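Exo-beta-1,4-mannosidase (PDB 4LYP) removes beta-linked mannose from the non-reducing ends of mannosides, as a fungal glycoside hydrolase family 5 enzyme, and also shows transglycosylation activity. Local coordinates at residues N151-W155 against N237-E241. Numbering follows the deposited sequence.
Sequences NFWQW and NEPQE. With GAI (guanidine), chain C.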
# COMPACT_ATOMS: atom_id res chain seq x y z
N ASN A 151 3.85 -7.66 5.57
CA ASN A 151 3.04 -8.06 4.40
C ASN A 151 2.55 -9.44 4.63
O ASN A 151 3.36 -10.33 4.93
CB ASN A 151 3.90 -7.99 3.14
CG ASN A 151 3.15 -8.13 1.84
OD1 ASN A 151 1.91 -8.23 1.79
ND2 ASN A 151 3.90 -8.05 0.77
N PHE A 152 1.27 -9.70 4.53
CA PHE A 152 0.81 -11.08 4.56
C PHE A 152 1.43 -11.83 3.38
O PHE A 152 1.74 -13.04 3.52
CB PHE A 152 -0.71 -11.13 4.53
CG PHE A 152 -1.20 -12.54 4.72
CD1 PHE A 152 -1.33 -13.06 6.01
CD2 PHE A 152 -1.45 -13.39 3.62
CE1 PHE A 152 -1.71 -14.37 6.21
CE2 PHE A 152 -1.84 -14.73 3.83
CZ PHE A 152 -1.97 -15.20 5.15
N TRP A 153 1.47 -11.19 2.21
CA TRP A 153 1.79 -11.86 0.97
C TRP A 153 3.27 -11.99 0.74
O TRP A 153 4.15 -11.45 1.46
CB TRP A 153 1.07 -11.17 -0.20
CG TRP A 153 -0.40 -11.15 0.01
CD1 TRP A 153 -1.17 -10.04 0.29
CD2 TRP A 153 -1.31 -12.27 0.05
NE1 TRP A 153 -2.49 -10.42 0.52
CE2 TRP A 153 -2.59 -11.78 0.36
CE3 TRP A 153 -1.13 -13.67 -0.13
CZ2 TRP A 153 -3.70 -12.61 0.50
CZ3 TRP A 153 -2.24 -14.49 0.05
CH2 TRP A 153 -3.52 -13.98 0.35
N GLN A 154 3.59 -12.71 -0.35
CA GLN A 154 4.95 -13.24 -0.57
C GLN A 154 5.88 -12.31 -1.29
O GLN A 154 7.09 -12.58 -1.39
CB GLN A 154 4.87 -14.58 -1.33
CG GLN A 154 4.43 -14.51 -2.81
CD GLN A 154 2.91 -14.49 -3.03
OE1 GLN A 154 2.11 -13.99 -2.22
NE2 GLN A 154 2.50 -15.03 -4.19
N TRP A 155 5.39 -11.17 -1.81
CA TRP A 155 6.20 -10.32 -2.71
C TRP A 155 7.20 -9.48 -2.04
O TRP A 155 8.06 -8.87 -2.68
CB TRP A 155 5.29 -9.56 -3.64
CG TRP A 155 4.22 -8.70 -3.01
CD1 TRP A 155 2.87 -9.03 -2.84
CD2 TRP A 155 4.39 -7.31 -2.55
NE1 TRP A 155 2.21 -7.95 -2.30
CE2 TRP A 155 3.08 -6.88 -2.14
CE3 TRP A 155 5.45 -6.42 -2.44
CZ2 TRP A 155 2.83 -5.60 -1.64
CZ3 TRP A 155 5.20 -5.16 -1.98
CH2 TRP A 155 3.89 -4.74 -1.57
N ASN A 237 0.46 -5.26 5.22
CA ASN A 237 -0.43 -5.30 4.07
C ASN A 237 -1.33 -6.57 4.18
O ASN A 237 -0.83 -7.71 4.12
CB ASN A 237 0.41 -5.38 2.80
CG ASN A 237 -0.44 -5.43 1.59
OD1 ASN A 237 -1.36 -4.58 1.42
ND2 ASN A 237 -0.20 -6.39 0.72
N GLU A 238 -2.65 -6.33 4.29
CA GLU A 238 -3.69 -7.37 4.11
C GLU A 238 -3.56 -8.57 5.06
O GLU A 238 -3.58 -9.70 4.60
CB GLU A 238 -3.76 -7.82 2.68
CG GLU A 238 -4.00 -6.67 1.69
CD GLU A 238 -4.36 -7.12 0.32
OE1 GLU A 238 -4.36 -8.36 0.03
OE2 GLU A 238 -4.73 -6.24 -0.52
N PRO A 239 -3.56 -8.38 6.38
CA PRO A 239 -3.72 -9.56 7.23
C PRO A 239 -4.99 -10.33 6.86
O PRO A 239 -6.01 -9.72 6.58
CB PRO A 239 -3.82 -8.99 8.65
CG PRO A 239 -3.35 -7.58 8.56
CD PRO A 239 -3.61 -7.12 7.14
N GLN A 240 -4.95 -11.67 6.84
CA GLN A 240 -6.06 -12.51 6.42
C GLN A 240 -6.79 -13.09 7.63
O GLN A 240 -6.36 -14.06 8.24
CB GLN A 240 -5.58 -13.61 5.47
CG GLN A 240 -4.89 -13.10 4.20
CD GLN A 240 -5.87 -12.33 3.33
OE1 GLN A 240 -6.84 -12.91 2.80
NE2 GLN A 240 -5.70 -11.02 3.19
N GLU A 241 -7.92 -12.48 7.98
CA GLU A 241 -8.75 -12.95 9.14
C GLU A 241 -7.87 -13.15 10.38
O GLU A 241 -7.99 -14.21 11.04
CB GLU A 241 -9.53 -14.20 8.71
CG GLU A 241 -10.49 -13.82 7.59
CD GLU A 241 -11.76 -14.63 7.66
OE1 GLU A 241 -12.71 -14.41 8.52
OE2 GLU A 241 -11.80 -15.55 6.91
C GAI C . -4.15 -8.93 -3.30
N1 GAI C . -4.47 -7.68 -2.97
N2 GAI C . -4.30 -9.83 -2.32
N3 GAI C . -3.65 -9.25 -4.44
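The backbone N of F152 donates to N237 O (2.9 Å), in the single bridge that pairs N151 with N237. Beside it the two asparagine side chains run the same way, and N237 ND2 donates to N151 OD1 at 3.0 Å, arriving well above that carbonyl's plane; R97 donates to N237 OD1, and N151 ND2 bonds S156 OG. A third bond across the contact, from W153 NE1 to E238 OE1 (2.8 Å), is bent to 142° and meets the carboxylate on its anti side but tilted 31° out of its plane, the ring standing almost perpendicular to it. Q240 NE2 donates to E238 O from above the carbonyl plane (2.9 Å), and also bonds E268 OE2. Both segments are loops following parallel strands, 144-148 and 230-234, of the TIM barrel, and the NEP sequence is the family 5 signature whose glutamate is, in relatives, the acid/base. Here guanidine hydrogen-bonds both oxygens of E238, GAI N2 to OE1 (2.8 Å) and GAI N1 to OE2, while H291 also bonds OE2. In the packing, Q240, bent at chi2 (-65°), lays its CG over one face of the F152 ring in a CH-pi contact, 3.5 Å from the centroid; its amide carbon CD lies 3.6 Å from W153 CZ2.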